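Local coordinates for protein tyrocidine synthetase 3 (Brevibacillus brevis, PDB 2JGP) that probably forms a peptide bond in tyrocidine biosynthesis, through a condensation domain paired with a peptidyl carrier domain of a nonribosomal peptide synthetase, at residues A267-Q272 against Q405-E410; T325-Y330 against E389-V394; G353-G358 against D429-F434; N373-R378 against D400-Q405. All blocks are in the same frame, centred on the assembly; numbering follows the deposited sequence.

All four contacts lie in the condensation domain. From the N terminus, helix 267-279 comes first, and interaction 1 returns to it from 405-410, closing the longest of the four loops. Interactions 2 and 4 both nest within that loop. Interaction 2 joins the turn before helix 329-345 to helix 387-403. Interaction 4 packs strand 373-379 on the end of the same helix, and it crosses interaction 2 along the chain. Interaction 3 pairs strands 350-356 and 430-435; it encloses interaction 4 and crosses interactions 1 and 2. Gln-405 belongs to both interactions 1 and 4. Strands 350-356 and 373-379 are sheet neighbours, which joins interactions 3 and 4.

Interaction 1 of 4, residues A267-Q272 against Q405-E410; sequences AAFHKQ and QDYPFE
Phe-269 and Tyr-407 form an offset edge-to-face aromatic pair. As whole rings, the tyrosine edge is turned toward the phenylalanine face. The ring centroids are 5.5 Å apart and the planes meet at 60°. The closest approach is Phe-269 CZ to Tyr-407 CD1, 3.6 Å, with CZ in the tyrosine plane. Both rings extend with CG anti to the backbone N. Pro-408 crosses Phe-269 at about a right angle. Its CD meets the ring edge at Phe-269 CE1, 4.0 Å away.

Gln-272 carries the polar half of the contact. Its chain bends at chi2 (-72°), and its side chain lies beside that of Asp-406, pointing the same way. Gln-272 OE1 accepts the backbone N-H of Asp-406 at 2.9 Å. The donor lies in the carbonyl plane, and the N-H...O angle is 144°. The other end of the amide, NE2, bonds to Gly-403 O. The Asp-406 carboxylate has its salt bridge with Arg-14, in helix 10-23.

The buried Gln-272 amide thus uses both ends on the backbone of Gly-403 and Asp-406. Donor and acceptor together should fix its flip, while the aromatic pair holds the following residues against helix 267-279.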
loop_
_atom_site.group_PDB
_atom_site.type_symbol
_atom_site.label_atom_id
_atom_site.label_comp_id
_atom_site.label_asym_id
_atom_site.label_seq_id
_atom_site.Cartn_x
_atom_site.Cartn_y
_atom_site.Cartn_z
ATOM N N ALA A 267 11.343 7.054 -21.410
ATOM C CA ALA A 267 12.203 8.017 -20.729
ATOM C C ALA A 267 11.654 8.319 -19.329
ATOM O O ALA A 267 12.423 8.474 -18.372
ATOM C CB ALA A 267 12.323 9.292 -21.545
ATOM N N ALA A 268 10.326 8.387 -19.215
ATOM C CA ALA A 268 9.667 8.630 -17.931
ATOM C C ALA A 268 10.045 7.568 -16.893
ATOM O O ALA A 268 10.315 7.895 -15.749
ATOM C CB ALA A 268 8.156 8.678 -18.108
ATOM N N PHE A 269 10.066 6.302 -17.301
ATOM C CA PHE A 269 10.467 5.214 -16.398
ATOM C C PHE A 269 11.910 5.389 -15.923
ATOM O O PHE A 269 12.215 5.157 -14.762
ATOM C CB PHE A 269 10.283 3.857 -17.080
ATOM C CG PHE A 269 10.715 2.682 -16.248
ATOM C CD1 PHE A 269 9.813 2.034 -15.415
ATOM C CD2 PHE A 269 12.014 2.198 -16.326
ATOM C CE1 PHE A 269 10.206 0.942 -14.660
ATOM C CE2 PHE A 269 12.413 1.102 -15.567
ATOM C CZ PHE A 269 11.508 0.477 -14.735
ATOM N N HIS A 270 12.795 5.810 -16.818
ATOM C CA HIS A 270 14.193 6.044 -16.449
ATOM C C HIS A 270 14.311 7.115 -15.363
ATOM O O HIS A 270 15.168 7.027 -14.487
ATOM C CB HIS A 270 15.007 6.449 -17.674
ATOM C CG HIS A 270 16.481 6.259 -17.510
ATOM N ND1 HIS A 270 17.345 7.305 -17.262
ATOM C CD2 HIS A 270 17.247 5.144 -17.570
ATOM C CE1 HIS A 270 18.580 6.841 -17.174
ATOM N NE2 HIS A 270 18.548 5.533 -17.361
ATOM N N LYS A 271 13.438 8.118 -15.420
ATOM C CA LYS A 271 13.413 9.172 -14.416
ATOM C C LYS A 271 12.814 8.683 -13.096
ATOM O O LYS A 271 13.288 9.070 -12.026
ATOM C CB LYS A 271 12.641 10.392 -14.929
ATOM C CG LYS A 271 13.323 11.140 -16.065
ATOM C CD LYS A 271 14.536 11.921 -15.587
ATOM C CE LYS A 271 15.144 12.747 -16.706
ATOM N NZ LYS A 271 16.336 13.517 -16.237
ATOM N N GLN A 272 11.777 7.845 -13.165
ATOM C CA GLN A 272 11.225 7.204 -11.956
ATOM C C GLN A 272 12.323 6.402 -11.271
ATOM O O GLN A 272 12.508 6.500 -10.062
ATOM C CB GLN A 272 10.054 6.263 -12.273
ATOM C CG GLN A 272 8.814 6.920 -12.862
ATOM C CD GLN A 272 8.047 7.736 -11.856
ATOM O OE1 GLN A 272 7.449 7.190 -10.926
ATOM N NE2 GLN A 272 8.048 9.054 -12.034
ATOM N N GLN A 405 6.666 6.867 -7.670
ATOM C CA GLN A 405 6.155 5.564 -7.242
ATOM C C GLN A 405 6.012 4.534 -8.368
ATOM O O GLN A 405 5.795 3.343 -8.102
ATOM C CB GLN A 405 4.806 5.734 -6.533
ATOM C CG GLN A 405 3.631 6.025 -7.453
ATOM C CD GLN A 405 2.333 6.114 -6.695
ATOM O OE1 GLN A 405 1.590 5.135 -6.587
ATOM N NE2 GLN A 405 2.063 7.280 -6.134
ATOM N N ASP A 406 6.135 4.969 -9.620
ATOM C CA ASP A 406 5.950 4.061 -10.753
ATOM C C ASP A 406 7.257 3.376 -11.158
ATOM O O ASP A 406 7.595 3.268 -12.343
ATOM C CB ASP A 406 5.301 4.801 -11.920
ATOM C CG ASP A 406 3.887 5.245 -11.595
ATOM O OD1 ASP A 406 3.055 4.381 -11.261
ATOM O OD2 ASP A 406 3.607 6.451 -11.658
ATOM N N TYR A 407 7.983 2.924 -10.142
ATOM C CA TYR A 407 9.159 2.083 -10.301
ATOM C C TYR A 407 8.980 0.898 -9.352
ATOM O O TYR A 407 8.970 1.086 -8.143
ATOM C CB TYR A 407 10.414 2.875 -9.951
ATOM C CG TYR A 407 11.709 2.125 -10.154
ATOM C CD1 TYR A 407 12.076 1.656 -11.411
ATOM C CD2 TYR A 407 12.582 1.909 -9.093
ATOM C CE1 TYR A 407 13.267 0.978 -11.602
ATOM C CE2 TYR A 407 13.776 1.234 -9.276
ATOM C CZ TYR A 407 14.114 0.768 -10.527
ATOM O OH TYR A 407 15.302 0.102 -10.706
ATOM N N PRO A 408 8.792 -0.320 -9.897
ATOM C CA PRO A 408 8.597 -1.512 -9.065
ATOM C C PRO A 408 9.716 -1.740 -8.046
ATOM O O PRO A 408 10.895 -1.654 -8.393
ATOM C CB PRO A 408 8.581 -2.653 -10.089
ATOM C CG PRO A 408 8.146 -2.024 -11.355
ATOM C CD PRO A 408 8.719 -0.640 -11.332
ATOM N N PHE A 409 9.341 -2.029 -6.805
ATOM C CA PHE A 409 10.313 -2.352 -5.758
ATOM C C PHE A 409 11.218 -3.510 -6.193
ATOM O O PHE A 409 12.392 -3.542 -5.846
ATOM C CB PHE A 409 9.611 -2.681 -4.432
ATOM C CG PHE A 409 10.558 -2.846 -3.278
ATOM C CD1 PHE A 409 11.153 -1.739 -2.689
ATOM C CD2 PHE A 409 10.881 -4.107 -2.798
ATOM C CE1 PHE A 409 12.041 -1.887 -1.635
ATOM C CE2 PHE A 409 11.775 -4.262 -1.735
ATOM C CZ PHE A 409 12.354 -3.157 -1.160
ATOM N N GLU A 410 10.664 -4.433 -6.984
ATOM C CA GLU A 410 11.409 -5.580 -7.525
ATOM C C GLU A 410 12.589 -5.154 -8.393
ATOM O O GLU A 410 13.651 -5.778 -8.354
ATOM C CB GLU A 410 10.492 -6.482 -8.366
ATOM C CG GLU A 410 9.381 -7.186 -7.587
ATOM C CD GLU A 410 8.157 -6.322 -7.365
ATOM O OE1 GLU A 410 7.939 -5.374 -8.151
ATOM O OE2 GLU A 410 7.410 -6.589 -6.400
#

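Interaction 2 of 4, residues T325-Y330 against E389-V394; sequences TGTTLY and EFLQEV
Thr-325 and Thr-327, where helix 312-325 gives way to helix 329-345, face Leu-391 and Gln-392 of helix 387-403. The backbones stay apart: the nearest CA atoms, of Thr-327 and Gln-392, are 7.9 Å from each other. Gly-326 has positive phi (66°) and ends the first helix in a Schellman motif. Thr-328 is the N-cap of the next, its OG1 bonded to Met-331 N.

Gln-392 bends at chi2 (-61°) and bonds through NE2 to Thr-325 O at 2.9 Å. The acceptor lies close to the amide plane, the donor in the carbonyl plane. A water donates to Gln-392 OE1 at 2.7 Å and, at a longer 3.2 Å, to the same Thr-325 O.

Leu-391 packs on both threonines. Its CD2 makes a van der Waals contact with Thr-325 OG1 at 3.5 Å, the side chains crossing at about a right angle. Thr-327 meets Leu-391 tip to tip, Thr-327 CG2 lying 4.0 Å from Leu-391 CG. Thr-327 OG1 donates to Thr-325 OG1 at 2.8 Å, and Thr-325 OG1 bonds on to Leu-321 O.

Leu-391 also packs on Ala-335 of helix 329-345, and Thr-327 on Ala-322 of helix 312-325. Tyr-330 touches Phe-434 of strand 430-435. The turn thus sits where three helices meet.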
loop_
_atom_site.group_PDB
_atom_site.type_symbol
_atom_site.label_atom_id
_atom_site.label_comp_id
_atom_site.label_asym_id
_atom_site.label_seq_id
_atom_site.Cartn_x
_atom_site.Cartn_y
_atom_site.Cartn_z
ATOM N N THR A 325 1.587 22.206 10.532
ATOM C CA THR A 325 2.865 22.078 9.822
ATOM C C THR A 325 2.713 21.800 8.329
ATOM O O THR A 325 3.710 21.567 7.638
ATOM C CB THR A 325 3.702 20.937 10.423
ATOM O OG1 THR A 325 2.927 19.733 10.423
ATOM C CG2 THR A 325 4.138 21.282 11.843
ATOM N N GLY A 326 1.477 21.806 7.833
ATOM C CA GLY A 326 1.210 21.510 6.424
ATOM C C GLY A 326 1.517 20.084 6.011
ATOM O O GLY A 326 1.890 19.833 4.865
ATOM N N THR A 327 1.355 19.148 6.943
ATOM C CA THR A 327 1.625 17.741 6.684
ATOM C C THR A 327 0.364 16.922 6.918
ATOM O O THR A 327 -0.677 17.456 7.311
ATOM C CB THR A 327 2.763 17.203 7.586
ATOM O OG1 THR A 327 2.405 17.343 8.967
ATOM C CG2 THR A 327 4.059 17.948 7.318
ATOM N N THR A 328 0.460 15.627 6.642
ATOM C CA THR A 328 -0.605 14.689 6.930
ATOM C C THR A 328 -0.296 14.020 8.262
ATOM O O THR A 328 0.856 13.996 8.696
ATOM C CB THR A 328 -0.722 13.617 5.822
ATOM O OG1 THR A 328 0.499 12.873 5.732
ATOM C CG2 THR A 328 -1.022 14.273 4.459
ATOM N N LEU A 329 -1.320 13.483 8.915
ATOM C CA LEU A 329 -1.112 12.707 10.133
ATOM C C LEU A 329 -0.157 11.553 9.849
ATOM O O LEU A 329 0.733 11.264 10.642
ATOM C CB LEU A 329 -2.441 12.183 10.681
ATOM C CG LEU A 329 -2.351 11.301 11.928
ATOM C CD1 LEU A 329 -1.574 11.991 13.053
ATOM C CD2 LEU A 329 -3.742 10.911 12.385
ATOM N N TYR A 330 -0.326 10.919 8.691
ATOM C CA TYR A 330 0.600 9.890 8.232
ATOM C C TYR A 330 2.057 10.340 8.348
ATOM O O TYR A 330 2.895 9.619 8.894
ATOM C CB TYR A 330 0.294 9.531 6.771
ATOM C CG TYR A 330 1.170 8.448 6.205
ATOM C CD1 TYR A 330 0.731 7.131 6.160
ATOM C CD2 TYR A 330 2.438 8.739 5.706
ATOM C CE1 TYR A 330 1.528 6.130 5.641
ATOM C CE2 TYR A 330 3.243 7.749 5.187
ATOM C CZ TYR A 330 2.782 6.445 5.161
ATOM O OH TYR A 330 3.567 5.455 4.642
ATOM N N GLU A 389 11.810 20.739 11.514
ATOM C CA GLU A 389 12.548 20.682 10.250
ATOM C C GLU A 389 12.707 19.239 9.756
ATOM O O GLU A 389 12.664 18.993 8.553
ATOM C CB GLU A 389 13.906 21.382 10.353
ATOM C CG GLU A 389 14.991 20.601 11.047
ATOM C CD GLU A 389 16.280 21.391 11.152
ATOM O OE1 GLU A 389 16.735 21.648 12.288
ATOM O OE2 GLU A 389 16.821 21.769 10.091
ATOM N N PHE A 390 12.889 18.297 10.681
ATOM C CA PHE A 390 12.944 16.874 10.326
ATOM C C PHE A 390 11.628 16.417 9.699
ATOM O O PHE A 390 11.622 15.716 8.678
ATOM C CB PHE A 390 13.258 16.001 11.545
ATOM C CG PHE A 390 13.225 14.530 11.244
ATOM C CD1 PHE A 390 14.131 13.977 10.347
ATOM C CD2 PHE A 390 12.268 13.702 11.824
ATOM C CE1 PHE A 390 14.097 12.622 10.049
ATOM C CE2 PHE A 390 12.228 12.345 11.527
ATOM C CZ PHE A 390 13.145 11.805 10.637
ATOM N N LEU A 391 10.516 16.822 10.310
ATOM C CA LEU A 391 9.194 16.506 9.775
ATOM C C LEU A 391 9.014 17.041 8.353
ATOM O O LEU A 391 8.395 16.393 7.513
ATOM C CB LEU A 391 8.091 17.053 10.688
ATOM C CG LEU A 391 6.657 16.940 10.147
ATOM C CD1 LEU A 391 6.289 15.486 9.879
ATOM C CD2 LEU A 391 5.660 17.591 11.096
ATOM N N GLN A 392 9.539 18.232 8.087
ATOM C CA GLN A 392 9.491 18.774 6.741
ATOM C C GLN A 392 10.336 17.958 5.771
ATOM O O GLN A 392 9.981 17.833 4.604
ATOM C CB GLN A 392 9.923 20.239 6.736
ATOM C CG GLN A 392 8.937 21.146 7.454
ATOM C CD GLN A 392 7.552 21.134 6.817
ATOM O OE1 GLN A 392 7.418 21.242 5.596
ATOM N NE2 GLN A 392 6.517 20.986 7.646
ATOM N N GLU A 393 11.447 17.396 6.249
ATOM C CA GLU A 393 12.243 16.490 5.420
ATOM C C GLU A 393 11.442 15.236 5.085
ATOM O O GLU A 393 11.426 14.791 3.934
ATOM C CB GLU A 393 13.555 16.121 6.111
ATOM C CG GLU A 393 14.487 17.297 6.350
ATOM C CD GLU A 393 15.777 16.887 7.026
ATOM O OE1 GLU A 393 15.893 15.713 7.445
ATOM O OE2 GLU A 393 16.668 17.745 7.148
ATOM N N VAL A 394 10.766 14.684 6.092
ATOM C CA VAL A 394 9.895 13.511 5.924
ATOM C C VAL A 394 8.788 13.781 4.911
ATOM O O VAL A 394 8.506 12.942 4.054
ATOM C CB VAL A 394 9.266 13.059 7.273
ATOM C CG1 VAL A 394 8.225 11.956 7.056
ATOM C CG2 VAL A 394 10.351 12.580 8.235
HETATM O O HOH W 1 5.004 22.104 4.791
#

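Interaction 3 of 4, residues G353-G358 against D429-F434; sequences GTPITG and DTVFTF
A single parallel-type beta bridge joins Gly-353 of strand 350-356 to Val-431 of strand 430-435. Gly-353 bonds on both sides of Val-431. Its N-H goes to Thr-430 O at 3.0 Å, and its O accepts Phe-432 N at 2.9 Å. Val-431 CA adds a CA-H...O contact to Gly-353 O at 3.2 Å. Gly-353 CA and Val-431 CA are 4.4 Å apart, a close approach that goes with the lack of a side chain on the glycine.

The strand directions diverge, at 41° to each other. Pro-355, which has no N-H to offer, packs its ring on Val-431 and Thr-433. Pro-355 CD lies 3.5 Å from Val-431 CG1 and 3.8 Å from Thr-433 CG2, and the proline and threonine side chains cross at about a right angle. Val-431 CG1 stands anti to the backbone N (chi1 165°). Farther along, a water donates to both Pro-355 O and Phe-432 O, the latter at 2.8 Å, bridging strands that no longer bond directly. Thr-354 CG2 approaches the edge of the Phe-432 ring.

The bridge ties two sheets together. Strand 350-356 pairs with 373-379 through Thr-354 and Leu-375. Strand 430-435 borders 465-471, with Val-431 bonded to Leu-465 and Phe-467. Helix 329-345 covers the side of Thr-354 and Phe-432, where Tyr-330 meets the Phe-432 ring edge-to-face.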
loop_
_atom_site.group_PDB
_atom_site.type_symbol
_atom_site.label_atom_id
_atom_site.label_comp_id
_atom_site.label_asym_id
_atom_site.label_seq_id
_atom_site.Cartn_x
_atom_site.Cartn_y
_atom_site.Cartn_z
ATOM N N GLY A 353 10.163 0.865 5.387
ATOM C CA GLY A 353 9.259 0.461 4.310
ATOM C C GLY A 353 7.872 1.019 4.541
ATOM O O GLY A 353 7.328 0.887 5.628
ATOM N N THR A 354 7.302 1.669 3.528
ATOM C CA THR A 354 5.934 2.176 3.618
ATOM C C THR A 354 5.072 1.638 2.470
ATOM O O THR A 354 5.212 2.070 1.320
ATOM C CB THR A 354 5.886 3.708 3.623
ATOM O OG1 THR A 354 6.524 4.229 2.452
ATOM C CG2 THR A 354 6.579 4.265 4.869
ATOM N N PRO A 355 4.191 0.678 2.769
ATOM C CA PRO A 355 3.268 0.212 1.736
ATOM C C PRO A 355 2.313 1.305 1.260
ATOM O O PRO A 355 1.875 2.139 2.054
ATOM C CB PRO A 355 2.510 -0.930 2.427
ATOM C CG PRO A 355 3.405 -1.354 3.563
ATOM C CD PRO A 355 4.034 -0.083 4.024
ATOM N N ILE A 356 2.031 1.296 -0.039
ATOM C CA ILE A 356 1.038 2.174 -0.656
ATOM C C ILE A 356 0.091 1.290 -1.444
ATOM O O ILE A 356 0.431 0.150 -1.762
ATOM C CB ILE A 356 1.685 3.215 -1.598
ATOM C CG1 ILE A 356 2.528 2.537 -2.684
ATOM C CG2 ILE A 356 2.519 4.201 -0.799
ATOM C CD1 ILE A 356 3.094 3.502 -3.723
ATOM N N THR A 357 -1.094 1.800 -1.761
ATOM C CA THR A 357 -2.107 0.978 -2.436
ATOM C C THR A 357 -1.696 0.632 -3.867
ATOM O O THR A 357 -2.071 -0.413 -4.394
ATOM C CB THR A 357 -3.485 1.684 -2.491
ATOM O OG1 THR A 357 -3.404 2.815 -3.362
ATOM C CG2 THR A 357 -3.930 2.133 -1.102
ATOM N N GLY A 358 -0.918 1.518 -4.488
ATOM C CA GLY A 358 -0.526 1.363 -5.888
ATOM C C GLY A 358 -1.626 1.767 -6.860
ATOM O O GLY A 358 -1.489 1.583 -8.076
ATOM N N ASP A 429 14.243 -3.182 7.346
ATOM C CA ASP A 429 13.886 -4.269 8.261
ATOM C C ASP A 429 12.691 -3.932 9.141
ATOM O O ASP A 429 12.335 -4.695 10.034
ATOM C CB ASP A 429 15.095 -4.625 9.113
ATOM C CG ASP A 429 16.142 -5.353 8.320
ATOM O OD1 ASP A 429 15.796 -6.402 7.734
ATOM O OD2 ASP A 429 17.288 -4.872 8.254
ATOM N N THR A 430 12.070 -2.789 8.876
ATOM C CA THR A 430 10.832 -2.428 9.529
ATOM C C THR A 430 9.884 -1.785 8.525
ATOM O O THR A 430 10.322 -1.211 7.532
ATOM C CB THR A 430 11.075 -1.475 10.718
ATOM O OG1 THR A 430 9.832 -1.208 11.367
ATOM C CG2 THR A 430 11.693 -0.162 10.253
ATOM N N VAL A 431 8.589 -1.906 8.803
ATOM C CA VAL A 431 7.538 -1.347 7.969
ATOM C C VAL A 431 6.626 -0.478 8.830
ATOM O O VAL A 431 6.382 -0.794 9.996
ATOM C CB VAL A 431 6.709 -2.471 7.285
ATOM C CG1 VAL A 431 5.406 -1.931 6.714
ATOM C CG2 VAL A 431 7.540 -3.147 6.199
ATOM N N PHE A 432 6.142 0.619 8.247
ATOM C CA PHE A 432 5.191 1.515 8.902
ATOM C C PHE A 432 3.919 1.576 8.070
ATOM O O PHE A 432 3.995 1.753 6.855
ATOM C CB PHE A 432 5.798 2.914 9.034
ATOM C CG PHE A 432 4.826 3.953 9.505
ATOM C CD1 PHE A 432 4.594 4.134 10.858
ATOM C CD2 PHE A 432 4.134 4.741 8.596
ATOM C CE1 PHE A 432 3.691 5.084 11.301
ATOM C CE2 PHE A 432 3.226 5.699 9.034
ATOM C CZ PHE A 432 3.004 5.867 10.385
ATOM N N THR A 433 2.762 1.413 8.714
ATOM C CA THR A 433 1.462 1.603 8.042
ATOM C C THR A 433 0.506 2.441 8.884
ATOM O O THR A 433 0.611 2.472 10.104
ATOM C CB THR A 433 0.758 0.265 7.701
ATOM O OG1 THR A 433 0.278 -0.363 8.899
ATOM C CG2 THR A 433 1.700 -0.683 6.967
ATOM N N PHE A 434 -0.425 3.121 8.217
ATOM C CA PHE A 434 -1.461 3.904 8.899
ATOM C C PHE A 434 -2.806 3.665 8.208
ATOM O O PHE A 434 -2.904 3.782 6.988
ATOM C CB PHE A 434 -1.092 5.394 8.912
ATOM C CG PHE A 434 -2.183 6.292 9.441
ATOM C CD1 PHE A 434 -2.623 6.172 10.752
ATOM C CD2 PHE A 434 -2.777 7.249 8.624
ATOM C CE1 PHE A 434 -3.633 6.984 11.244
ATOM C CE2 PHE A 434 -3.788 8.071 9.111
ATOM C CZ PHE A 434 -4.217 7.938 10.424
HETATM O O HOH W 2 2.563 2.913 4.719
#

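Interaction 4 of 4, residues N373-R378 against D400-Q405; sequences NTLAMR and DAYGHQ. With NA (sodium ion), chain F.
The Tyr-402 ring receives Leu-375 at its edge. Leu-375 CD1 lies near the ring plane, 3.7 Å from Tyr-402 CD2, and the side chains cross at about a right angle. Met-377 CE comes to the same ring obliquely and at longer range, near CE2. The other flat group, the His-404 ring, turns away from strand 373-379. It stacks on Tyr-275 of helix 267-279. Its ND1 donates to Asp-400 O at 2.7 Å, with the acceptor in the ring plane and an N-H...O angle of 167°. His-404 NE2 bonds to Glu-54.

Ala-401 CB touches both strand side chains. It meets Met-377 SD at 3.8 Å and Leu-375 CD1 at 3.9 Å. The methionine chain bends at chi2 and again at chi3 (80°), and the second bend places CE within 4.1 Å of Ala-401 CB. Trp-276 of helix 267-279 also covers Leu-375 and Ala-401.

At the polar end, a water accepts from Asn-373 ND2 and donates to Gln-405 OE1, the latter at 3.1 Å. Gln-405 NE2 donates to Tyr-402 O with an angle of 162°, folding the glutamine back on the Tyr-402 carbonyl.

Asp-400 points elsewhere. Its OD1 binds the sodium ion at 2.7 Å, with two waters and Gln-396 as the other ligands. The interface with the strand is thus mainly apolar, with water joining its polar end. The ion lies apart from it, where its charge probably offsets that of the Asp-400 carboxylate.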
loop_
_atom_site.group_PDB
_atom_site.type_symbol
_atom_site.label_atom_id
_atom_site.label_comp_id
_atom_site.label_asym_id
_atom_site.label_seq_id
_atom_site.Cartn_x
_atom_site.Cartn_y
_atom_site.Cartn_z
ATOM N N ASN A 373 2.290 -1.733 -3.395
ATOM C CA ASN A 373 3.700 -1.472 -3.679
ATOM C C ASN A 373 4.311 -1.045 -2.359
ATOM O O ASN A 373 3.587 -0.647 -1.455
ATOM C CB ASN A 373 3.823 -0.343 -4.718
ATOM C CG ASN A 373 5.221 -0.230 -5.343
ATOM O OD1 ASN A 373 6.041 -1.152 -5.274
ATOM N ND2 ASN A 373 5.479 0.913 -5.987
ATOM N N THR A 374 5.626 -1.146 -2.230
ATOM C CA THR A 374 6.309 -0.648 -1.042
ATOM C C THR A 374 7.347 0.368 -1.488
ATOM O O THR A 374 8.037 0.173 -2.500
ATOM C CB THR A 374 6.984 -1.769 -0.233
ATOM O OG1 THR A 374 6.019 -2.771 0.101
ATOM C CG2 THR A 374 7.590 -1.215 1.057
ATOM N N LEU A 375 7.420 1.470 -0.754
ATOM C CA LEU A 375 8.443 2.468 -0.974
ATOM C C LEU A 375 9.451 2.372 0.160
ATOM O O LEU A 375 9.065 2.307 1.321
ATOM C CB LEU A 375 7.831 3.865 -0.991
ATOM C CG LEU A 375 6.618 4.061 -1.900
ATOM C CD1 LEU A 375 6.103 5.491 -1.753
ATOM C CD2 LEU A 375 6.949 3.725 -3.350
ATOM N N ALA A 376 10.736 2.371 -0.183
ATOM C CA ALA A 376 11.798 2.441 0.813
ATOM C C ALA A 376 11.986 3.902 1.185
ATOM O O ALA A 376 12.602 4.661 0.436
ATOM C CB ALA A 376 13.085 1.862 0.258
ATOM N N MET A 377 11.450 4.298 2.334
ATOM C CA MET A 377 11.491 5.690 2.756
ATOM C C MET A 377 12.726 5.944 3.621
ATOM O O MET A 377 12.832 5.417 4.733
ATOM C CB MET A 377 10.217 6.030 3.531
ATOM C CG MET A 377 9.858 7.479 3.499
ATOM S SD MET A 377 9.211 7.989 1.890
ATOM C CE MET A 377 7.516 7.442 1.947
ATOM N N ARG A 378 13.653 6.747 3.102
ATOM C CA ARG A 378 14.901 7.058 3.801
ATOM C C ARG A 378 14.848 8.453 4.406
ATOM O O ARG A 378 14.524 9.421 3.723
ATOM C CB ARG A 378 16.094 6.958 2.847
ATOM C CG ARG A 378 17.447 7.227 3.500
ATOM C CD ARG A 378 18.555 7.083 2.483
ATOM N NE ARG A 378 19.887 7.229 3.071
ATOM C CZ ARG A 378 21.014 6.843 2.479
ATOM N NH1 ARG A 378 20.995 6.284 1.270
ATOM N NH2 ARG A 378 22.176 7.014 3.095
ATOM N N ASP A 400 8.274 13.289 -2.791
ATOM C CA ASP A 400 9.210 12.865 -3.838
ATOM C C ASP A 400 9.023 11.383 -4.140
ATOM O O ASP A 400 9.019 10.980 -5.302
ATOM C CB ASP A 400 10.663 13.131 -3.425
ATOM C CG ASP A 400 11.018 14.612 -3.396
ATOM O OD1 ASP A 400 10.247 15.440 -3.927
ATOM O OD2 ASP A 400 12.083 14.954 -2.835
ATOM N N ALA A 401 8.859 10.579 -3.092
ATOM C CA ALA A 401 8.633 9.141 -3.241
ATOM C C ALA A 401 7.340 8.863 -4.002
ATOM O O ALA A 401 7.328 8.071 -4.947
ATOM C CB ALA A 401 8.601 8.469 -1.868
ATOM N N TYR A 402 6.258 9.524 -3.598
ATOM C CA TYR A 402 4.969 9.364 -4.276
ATOM C C TYR A 402 5.047 9.816 -5.740
ATOM O O TYR A 402 4.450 9.186 -6.615
ATOM C CB TYR A 402 3.855 10.133 -3.561
ATOM C CG TYR A 402 3.632 9.749 -2.108
ATOM C CD1 TYR A 402 3.167 10.688 -1.192
ATOM C CD2 TYR A 402 3.904 8.464 -1.641
ATOM C CE1 TYR A 402 2.967 10.358 0.147
ATOM C CE2 TYR A 402 3.702 8.127 -0.301
ATOM C CZ TYR A 402 3.235 9.079 0.580
ATOM O OH TYR A 402 3.043 8.763 1.905
ATOM N N GLY A 403 5.798 10.883 -5.995
ATOM C CA GLY A 403 6.023 11.362 -7.361
ATOM C C GLY A 403 6.831 10.400 -8.224
ATOM O O GLY A 403 6.823 10.501 -9.450
ATOM N N HIS A 404 7.543 9.478 -7.585
ATOM C CA HIS A 404 8.344 8.496 -8.301
ATOM C C HIS A 404 7.956 7.072 -7.938
ATOM O O HIS A 404 8.791 6.171 -7.954
ATOM C CB HIS A 404 9.819 8.765 -8.049
ATOM C CG HIS A 404 10.255 10.105 -8.547
ATOM N ND1 HIS A 404 10.096 11.256 -7.808
ATOM C CD2 HIS A 404 10.786 10.486 -9.732
ATOM C CE1 HIS A 404 10.539 12.287 -8.508
ATOM N NE2 HIS A 404 10.959 11.844 -9.679
ATOM N N GLN A 405 6.666 6.867 -7.670
ATOM C CA GLN A 405 6.155 5.564 -7.242
ATOM C C GLN A 405 6.012 4.534 -8.368
ATOM O O GLN A 405 5.795 3.343 -8.102
ATOM C CB GLN A 405 4.806 5.734 -6.533
ATOM C CG GLN A 405 3.631 6.025 -7.453
ATOM C CD GLN A 405 2.333 6.114 -6.695
ATOM O OE1 GLN A 405 1.590 5.135 -6.587
ATOM N NE2 GLN A 405 2.063 7.280 -6.134
HETATM NA NA NA F . 8.482 17.436 -3.487
HETATM O O HOH W 3 2.792 2.297 -7.102
HETATM O O HOH W 4 7.214 19.403 -3.402
HETATM O O HOH W 5 7.724 15.993 -4.816
#